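Local coordinates for protein FprA (PDB 1LQT) that probably supplies electrons to P450 systems as an FAD-dependent ferredoxin–NADP+ reductase, passing them between NADPH and ferredoxin, at residues E354-G358 with W359-G363; V327-P330 with G331-F334. All coordinates share one frame; numbering follows the deposited sequence.

Contact 1 of 2, residues E354-G358 with W359-G363; sequences EYVVG and WIKRG. With FAD (flavin-adenine dinucleotide), chain H.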
ATOM      1  N   GLU A 354       0.892  12.099  21.023  1.00 11.59           N
ATOM      2  CA  GLU A 354       0.854  11.057  19.999  1.00 10.63           C
ATOM      3  C   GLU A 354       0.291  11.674  18.732  1.00 10.41           C
ATOM      4  O   GLU A 354      -0.665  12.441  18.774  1.00 11.08           O
ATOM      5  CB  GLU A 354       0.026   9.883  20.477  1.00 11.32           C
ATOM      6  CG  GLU A 354       0.548   9.251  21.755  1.00 12.07           C
ATOM      7  CD  GLU A 354      -0.502   8.418  22.452  1.00 13.67           C
ATOM      8  OE1 GLU A 354      -1.523   8.999  22.880  1.00 16.27           O
ATOM      9  OE2 GLU A 354      -0.341   7.193  22.574  1.00 14.25           O
ATOM     10  N   TYR A 355       0.849  11.247  17.598  1.00  9.85           N
ATOM     11  CA  TYR A 355       0.613  11.848  16.316  1.00  9.57           C
ATOM     12  C   TYR A 355       0.431  10.765  15.280  1.00  9.29           C
ATOM     13  O   TYR A 355       0.750   9.600  15.510  1.00  9.13           O
ATOM     14  CB  TYR A 355       1.803  12.753  15.932  1.00  9.86           C
ATOM     15  CG  TYR A 355       1.981  13.891  16.909  1.00 10.93           C
ATOM     16  CD1 TYR A 355       2.671  13.714  18.099  1.00 11.66           C
ATOM     17  CD2 TYR A 355       1.425  15.133  16.645  1.00 11.06           C
ATOM     18  CE1 TYR A 355       2.780  14.741  19.016  1.00 11.74           C
ATOM     19  CE2 TYR A 355       1.518  16.161  17.579  1.00 11.41           C
ATOM     20  CZ  TYR A 355       2.200  15.957  18.753  1.00 11.76           C
ATOM     21  OH  TYR A 355       2.293  16.983  19.672  1.00 13.11           O
ATOM     22  N   VAL A 356      -0.038  11.169  14.115  1.00  9.72           N
ATOM     23  CA  VAL A 356      -0.165  10.305  12.957  1.00  9.53           C
ATOM     24  C   VAL A 356       0.364  11.006  11.719  1.00  9.47           C
ATOM     25  O   VAL A 356       0.283  12.218  11.591  1.00 11.22           O
ATOM     26  CB  VAL A 356      -1.629   9.865  12.713  1.00 10.09           C
ATOM     27  CG1 VAL A 356      -2.026   8.780  13.683  1.00 10.80           C
ATOM     28  CG2 VAL A 356      -2.605  11.034  12.771  1.00 11.63           C
ATOM     29  N   VAL A 357       0.889  10.206  10.791  1.00  9.62           N
ATOM     30  CA  VAL A 357       1.294  10.629   9.469  1.00  9.57           C
ATOM     31  C   VAL A 357       0.894   9.540   8.488  1.00  9.19           C
ATOM     32  O   VAL A 357       0.687   8.397   8.860  1.00  9.35           O
ATOM     33  CB  VAL A 357       2.826  10.899   9.354  1.00  9.86           C
ATOM     34  CG1 VAL A 357       3.216  12.094  10.245  1.00 10.84           C
ATOM     35  CG2 VAL A 357       3.601   9.660   9.723  1.00 10.03           C
ATOM     36  N   GLY A 358       0.846   9.904   7.220  1.00  9.39           N
ATOM     37  CA  GLY A 358       0.661   8.925   6.167  1.00  8.94           C
ATOM     38  C   GLY A 358      -0.772   8.475   6.019  1.00  8.70           C
ATOM     39  O   GLY A 358      -1.724   9.148   6.412  1.00  9.39           O
ATOM     40  N   TRP A 359      -0.921   7.300   5.430  1.00  8.78           N
ATOM     41  CA  TRP A 359      -2.241   6.755   5.154  1.00  8.93           C
ATOM     42  C   TRP A 359      -3.119   6.531   6.379  1.00  9.21           C
ATOM     43  O   TRP A 359      -4.325   6.593   6.244  1.00  9.51           O
ATOM     44  CB  TRP A 359      -2.087   5.482   4.317  1.00  9.18           C
ATOM     45  CG  TRP A 359      -1.736   5.762   2.890  1.00  9.04           C
ATOM     46  CD1 TRP A 359      -1.379   6.948   2.344  1.00  9.78           C
ATOM     47  CD2 TRP A 359      -1.801   4.830   1.818  1.00  9.64           C
ATOM     48  NE1 TRP A 359      -1.216   6.819   0.987  1.00 10.53           N
ATOM     49  CE2 TRP A 359      -1.499   5.528   0.639  1.00  9.87           C
ATOM     50  CE3 TRP A 359      -2.134   3.471   1.729  1.00 10.59           C
ATOM     51  CZ2 TRP A 359      -1.530   4.923  -0.598  1.00 10.85           C
ATOM     52  CZ3 TRP A 359      -2.178   2.877   0.463  1.00 10.90           C
ATOM     53  CH2 TRP A 359      -1.879   3.616  -0.664  1.00 10.30           C
ATOM     54  N   ILE A 360      -2.550   6.277   7.552  1.00  9.53           N
ATOM     55  CA  ILE A 360      -3.385   6.131   8.715  1.00  9.66           C
ATOM     56  C   ILE A 360      -4.015   7.474   9.141  1.00  9.75           C
ATOM     57  O   ILE A 360      -5.034   7.486   9.814  1.00 11.33           O
ATOM     58  CB  ILE A 360      -2.613   5.461   9.888  1.00  9.64           C
ATOM     59  CG1 ILE A 360      -3.609   4.916  10.938  1.00  9.87           C
ATOM     60  CG2 ILE A 360      -1.616   6.406  10.540  1.00  9.84           C
ATOM     61  CD1 ILE A 360      -4.561   3.809  10.464  1.00 10.49           C
ATOM     62  N   LYS A 361      -3.377   8.572   8.767  1.00 10.60           N
ATOM     63  CA  LYS A 361      -3.859   9.940   9.009  1.00 11.22           C
ATOM     64  C   LYS A 361      -4.842  10.405   7.945  1.00 11.89           C
ATOM     65  O   LYS A 361      -5.890  10.967   8.289  1.00 15.66           O
ATOM     66  CB  LYS A 361      -2.666  10.917   9.042  1.00 11.33           C
ATOM     67  CG  LYS A 361      -3.007  12.441   9.147  1.00 13.40           C
ATOM     68  CD  LYS A 361      -1.687  13.263   9.006  1.00 14.51           C
ATOM     69  CE  LYS A 361      -1.901  14.775   9.003  1.00 15.94           C
ATOM     70  NZ  LYS A 361      -0.597  15.490   8.768  1.00 17.22           N
ATOM     71  N   ARG A 362      -4.461  10.221   6.680  1.00 11.47           N
ATOM     72  CA  ARG A 362      -5.123  10.834   5.524  1.00 13.34           C
ATOM     73  C   ARG A 362      -6.026   9.922   4.756  1.00 12.14           C
ATOM     74  O   ARG A 362      -6.742  10.385   3.878  1.00 14.77           O
ATOM     75  CB  ARG A 362      -4.045  11.226   4.500  1.00 15.61           C
ATOM     76  CG  ARG A 362      -3.050  12.194   4.932  1.00 17.25           C
ATOM     77  CD  ARG A 362      -2.335  12.804   3.778  1.00 19.56           C
ATOM     78  NE  ARG A 362      -1.365  11.830   3.276  1.00 23.80           N
ATOM     79  CZ  ARG A 362      -1.328  11.360   2.037  1.00 25.24           C
ATOM     80  NH1 ARG A 362      -2.190  11.797   1.133  1.00 27.26           N
ATOM     81  NH2 ARG A 362      -0.435  10.440   1.681  1.00 25.66           N
ATOM     82  N   GLY A 363      -5.990   8.642   5.033  1.00 11.14           N
ATOM     83  CA  GLY A 363      -6.646   7.664   4.201  1.00 10.58           C
ATOM     84  C   GLY A 363      -5.684   7.173   3.128  1.00  9.74           C
ATOM     85  O   GLY A 363      -4.651   7.772   2.886  1.00 10.22           O
TER
HETATM   86  PA  FAD H2457       3.118   2.159   4.522  1.00  8.02           P
HETATM   87  O1A FAD H2457       2.040   1.155   4.432  1.00  8.20           O
HETATM   88  O2A FAD H2457       4.068   2.331   3.394  1.00  7.84           O
HETATM   89  O5B FAD H2457       4.004   1.847   5.816  1.00  7.94           O
HETATM   90  C5B FAD H2457       3.370   1.454   7.040  1.00  7.87           C
HETATM   91  C4B FAD H2457       4.415   0.689   7.842  1.00  7.90           C
HETATM   92  O4B FAD H2457       3.906   0.549   9.166  1.00  8.01           O
HETATM   93  C3B FAD H2457       4.695  -0.724   7.318  1.00  8.20           C
HETATM   94  O3B FAD H2457       6.075  -0.991   7.213  1.00  8.05           O
HETATM   95  C2B FAD H2457       4.002  -1.596   8.331  1.00  8.02           C
HETATM   96  O2B FAD H2457       4.495  -2.911   8.448  1.00  7.90           O
HETATM   97  C1B FAD H2457       4.164  -0.768   9.611  1.00  7.97           C
HETATM   98  N9A FAD H2457       3.213  -1.085  10.668  1.00  8.30           N
HETATM   99  C8A FAD H2457       1.857  -1.204  10.531  1.00  8.30           C
HETATM  100  N7A FAD H2457       1.262  -1.482  11.684  1.00  9.15           N
HETATM  101  C5A FAD H2457       2.293  -1.580  12.599  0.50  8.27           C
HETATM  102  C6A FAD H2457       2.290  -1.866  13.966  1.00  9.63           C
HETATM  103  N6A FAD H2457       1.193  -2.068  14.679  1.00 10.73           N
HETATM  104  N1A FAD H2457       3.499  -1.876  14.593  1.00  9.12           N
HETATM  105  C2A FAD H2457       4.628  -1.611  13.883  1.00  8.79           C
HETATM  106  N3A FAD H2457       4.700  -1.327  12.576  1.00  8.93           N
HETATM  107  C4A FAD H2457       3.505  -1.323  11.978  0.50  8.33           C
HETATM  108  N1  FAD H2457       3.225   5.118  -4.762  1.00 10.26           N
HETATM  109  C2  FAD H2457       4.073   5.563  -5.732  1.00 10.74           C
HETATM  110  O2  FAD H2457       4.554   6.679  -5.685  1.00 11.76           O
HETATM  111  N3  FAD H2457       4.362   4.728  -6.800  1.00 11.52           N
HETATM  112  C4  FAD H2457       3.917   3.443  -6.907  1.00 10.61           C
HETATM  113  O4  FAD H2457       4.247   2.727  -7.879  1.00 12.30           O
HETATM  114  C4X FAD H2457       3.090   2.976  -5.880  0.50  9.92           C
HETATM  115  N5  FAD H2457       2.617   1.682  -5.899  1.00 10.25           N
HETATM  116  C5X FAD H2457       1.774   1.251  -4.907  0.50  9.73           C
HETATM  117  C6  FAD H2457       1.277  -0.028  -4.936  1.00  9.61           C
HETATM  118  C7  FAD H2457       0.365  -0.486  -4.001  1.00  9.98           C
HETATM  119  C7M FAD H2457      -0.138  -1.902  -4.063  1.00 10.88           C
HETATM  120  C8  FAD H2457      -0.027   0.385  -2.978  1.00  9.28           C
HETATM  121  C8M FAD H2457      -1.033  -0.049  -1.947  1.00 10.11           C
HETATM  122  C9  FAD H2457       0.486   1.679  -2.919  1.00  9.60           C
HETATM  123  C9A FAD H2457       1.387   2.130  -3.874  1.00  9.46           C
HETATM  124  N10 FAD H2457       1.896   3.433  -3.848  1.00  9.41           N
HETATM  125  C10 FAD H2457       2.762   3.848  -4.829  1.00  9.50           C
HETATM  126  C1' FAD H2457       1.565   4.385  -2.748  1.00  9.49           C
HETATM  127  C2' FAD H2457       2.542   4.250  -1.581  1.00  9.15           C
HETATM  128  O2' FAD H2457       2.701   2.882  -1.298  1.00  9.52           O
HETATM  129  C3' FAD H2457       1.984   4.989  -0.350  1.00  8.77           C
HETATM  130  O3' FAD H2457       1.848   6.382  -0.616  1.00  9.65           O
HETATM  131  C4' FAD H2457       2.873   4.954   0.893  1.00  8.31           C
HETATM  132  O4' FAD H2457       3.572   3.717   1.000  1.00  8.62           O
HETATM  133  C5' FAD H2457       2.040   5.192   2.153  1.00  8.25           C
HETATM  134  O5' FAD H2457       2.997   5.347   3.208  1.00  7.96           O
HETATM  135  P   FAD H2457       2.692   5.088   4.744  1.00  8.33           P
HETATM  136  O1P FAD H2457       3.971   5.404   5.419  1.00  8.04           O
HETATM  137  O2P FAD H2457       1.460   5.784   5.223  1.00  8.59           O
HETATM  138  O3P FAD H2457       2.353   3.544   4.872  1.00  7.88           O
HETATM  139  O   HOH W   1       0.503   5.864   7.834  1.00  8.42           O

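Contact 2 of 2, residues V327-P330 with G331-F334; sequences VPTP and GLPF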
ATOM      1  N   VAL A 327      -6.372  -0.406  10.170  1.00 10.49           N
ATOM      2  CA  VAL A 327      -6.736  -1.333  11.202  1.00 11.82           C
ATOM      3  C   VAL A 327      -6.602  -0.593  12.534  1.00 10.96           C
ATOM      4  O   VAL A 327      -5.640   0.110  12.728  1.00 11.37           O
ATOM      5  CB  VAL A 327      -5.787  -2.551  11.160  1.00 13.10           C
ATOM      6  CG1 VAL A 327      -5.992  -3.493  12.314  1.00 16.17           C
ATOM      7  CG2 VAL A 327      -5.928  -3.276   9.808  1.00 14.65           C
ATOM      8  N   PRO A 328      -7.541  -0.761  13.459  1.00 12.04           N
ATOM      9  CA  PRO A 328      -7.404  -0.116  14.766  1.00 12.76           C
ATOM     10  C   PRO A 328      -6.160  -0.605  15.498  1.00 13.43           C
ATOM     11  O   PRO A 328      -5.799  -1.775  15.445  1.00 13.55           O
ATOM     12  CB  PRO A 328      -8.655  -0.550  15.525  1.00 14.99           C
ATOM     13  CG  PRO A 328      -9.472  -1.341  14.606  1.00 16.87           C
ATOM     14  CD  PRO A 328      -8.770  -1.560  13.345  1.00 12.91           C
ATOM     15  N   THR A 329      -5.519   0.300  16.218  1.00 14.31           N
ATOM     16  CA  THR A 329      -4.390  -0.030  17.079  1.00 15.24           C
ATOM     17  C   THR A 329      -4.890   0.045  18.496  1.00 16.41           C
ATOM     18  O   THR A 329      -5.468   1.074  18.899  1.00 16.04           O
ATOM     19  CB  THR A 329      -3.295   1.005  16.901  1.00 15.24           C
ATOM     20  OG1 THR A 329      -2.819   0.976  15.556  1.00 16.16           O
ATOM     21  CG2 THR A 329      -2.091   0.705  17.764  1.00 16.77           C
ATOM     22  N   PRO A 330      -4.646  -1.024  19.256  1.00 18.59           N
ATOM     23  CA  PRO A 330      -5.034  -1.054  20.666  1.00 19.39           C
ATOM     24  C   PRO A 330      -4.554   0.210  21.405  1.00 18.23           C
ATOM     25  O   PRO A 330      -3.388   0.511  21.236  1.00 18.84           O
ATOM     26  CB  PRO A 330      -4.316  -2.314  21.173  1.00 20.21           C
ATOM     27  CG  PRO A 330      -4.187  -3.214  19.991  1.00 21.44           C
ATOM     28  CD  PRO A 330      -3.972  -2.273  18.857  1.00 19.33           C
ATOM     29  N   GLY A 331      -5.423   0.945  22.114  1.00 18.13           N
ATOM     30  CA  GLY A 331      -4.995   2.123  22.875  1.00 17.12           C
ATOM     31  C   GLY A 331      -5.111   3.464  22.190  1.00 16.74           C
ATOM     32  O   GLY A 331      -4.800   4.517  22.769  1.00 18.73           O
ATOM     33  N   LEU A 332      -5.471   3.445  20.900  1.00 14.46           N
ATOM     34  CA  LEU A 332      -5.612   4.684  20.162  1.00 14.29           C
ATOM     35  C   LEU A 332      -7.040   4.744  19.628  1.00 13.60           C
ATOM     36  O   LEU A 332      -7.629   3.706  19.323  1.00 14.29           O
ATOM     37  CB  LEU A 332      -4.630   4.701  18.996  1.00 13.35           C
ATOM     38  CG  LEU A 332      -3.134   4.662  19.313  1.00 14.34           C
ATOM     39  CD1 LEU A 332      -2.321   4.704  18.018  1.00 14.45           C
ATOM     40  CD2 LEU A 332      -2.744   5.807  20.225  1.00 15.90           C
ATOM     41  N   PRO A 333      -7.556   5.947  19.431  1.00 13.83           N
ATOM     42  CA  PRO A 333      -8.876   6.093  18.813  1.00 13.63           C
ATOM     43  C   PRO A 333      -8.845   5.721  17.337  1.00 13.09           C
ATOM     44  O   PRO A 333      -7.779   5.595  16.735  1.00 12.66           O
ATOM     45  CB  PRO A 333      -9.216   7.581  18.998  1.00 14.54           C
ATOM     46  CG  PRO A 333      -7.869   8.226  19.041  1.00 15.05           C
ATOM     47  CD  PRO A 333      -6.969   7.256  19.764  1.00 15.06           C
ATOM     48  N   PHE A 334     -10.034   5.551  16.785  1.00 12.00           N
ATOM     49  CA  PHE A 334     -10.170   5.100  15.407  1.00 11.70           C
ATOM     50  C   PHE A 334     -11.539   5.473  14.898  1.00 12.15           C
ATOM     51  O   PHE A 334     -12.508   5.495  15.642  1.00 13.00           O
ATOM     52  CB  PHE A 334     -10.012   3.593  15.379  1.00 12.16           C
ATOM     53  CG  PHE A 334      -9.746   3.003  14.003  1.00 12.30           C
ATOM     54  CD1 PHE A 334      -8.524   3.172  13.377  1.00 13.68           C
ATOM     55  CD2 PHE A 334     -10.707   2.243  13.362  1.00 12.49           C
ATOM     56  CE1 PHE A 334      -8.280   2.605  12.130  1.00 15.40           C
ATOM     57  CE2 PHE A 334     -10.443   1.640  12.133  1.00 14.29           C
ATOM     58  CZ  PHE A 334      -9.234   1.834  11.544  1.00 15.47           C
TER
HETATM   59  O   HOH W   2      -6.561   2.997  16.544  1.00 15.85           O

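Contact 1 of 2, residues E354-G358 with W359-G363
K361 lays the root of its side chain against V356, CB meeting the methyl CG2 at 3.7 Å, and its CD then passes the V356 carbonyl oxygen. With CG anti to the backbone N (chi1 174°) and the chain extended beyond it, the long aliphatic part packs on V356 while NZ reaches a salt bridge with D374 and a hydrogen bond to T378, both on helix 370-391. A lysine serves here because its stem is apolar and its tip charged. The other V356 methyl, CG1, faces I360 CG2 at 4.0 Å, the two side chains crossing at about a right angle.

This is the passage from strand 354-356, last of the parallel strands in the FAD-binding Rossmann-like sheet, next to strand 99-102, into the short helix 359-362, with G358 as N-cap. Its carbonyl oxygen takes two amides: R362 N at 3.0 Å, nearly in line with the C=O bond, and K361 N, which comes from above the carbonyl plane with a more bent N-H...O angle of 135°. Glycine suits the positive phi here, and a CB would run into FAD O2P. That phosphate oxygen receives the W359 amide at 2.8 Å (N-H...O 163°), the helix start probably adding favourable electrostatics. Water 1 also donates to O2P and to V357 O, while accepting from I360 N, so it ties strand end, helix start and cofactor together. The W359 indole lies along the ribityl chain, with FAD C5' over one face, 3.7 Å above its plane, and its far rim, CH2, reaching FAD C9 at 3.8 Å.

Contact 2 of 2, residues V327-P330 with G331-F334
A type II beta turn from T329 to L332 reverses the loop between strands 324-325 and 343-344. Its defining bond runs from L332 N to T329 O, 3.1 Å long with an N-H...O angle of 157°. P330 and G331 fill the two corners: proline's ring fixes phi near the value the first corner needs, and glycine accepts the positive phi of the second, where a CB would be jammed against P330 O. The limbs entering and leaving the turn run in roughly opposite directions.

Next to the turn, T329 and L332 lie side by side and point the same way. Leucine CD1 touches both CB and CG2 of the threonine, each at 4.0 Å, and both side chains also rest on P90 at the start of helix 90-96. Farther down, water 2 accepts from T329 N at 2.9 Å and lies at the same distance from P333 O, to which it probably donates.

At the open end, F334 has CG anti to its own N (chi1 -164°), which swings the ring back across P328. Proline suits this spot, offering a compact, rigid ring whose N carries no hydrogen. P328 N sits 3.6 Å above the phenyl plane, displaced toward the rim. A CH-pi contact accompanies it, P328 CD lying 4.1 Å from the ring centroid and 23° off the ring normal, while F334 CE1 approaches V327 C at 3.6 Å.

In the fold
Contact 2 comes first along the chain, and its loop packs beside the strand and helix of contact 1, the two centres about 12 Å apart. Two touches join them: E354 OE2 lies 3.6 Å from L332 CD2, and I360 CD1 lies 4.2 Å from F334 CE1. Contact 1 is buried and reaches FAD directly, with W359 also touching the bound NADP+ derivative. Contact 2 is a surface turn, yet the side chain of T329 comes, at its nearest atoms, to about 5 Å from FAD and to about 5 Å from the side chain of V84, whose backbone oxygen is hydrogen-bonded to FAD. The turn thus lies close to the cofactor, whose pocket includes G358 and W359.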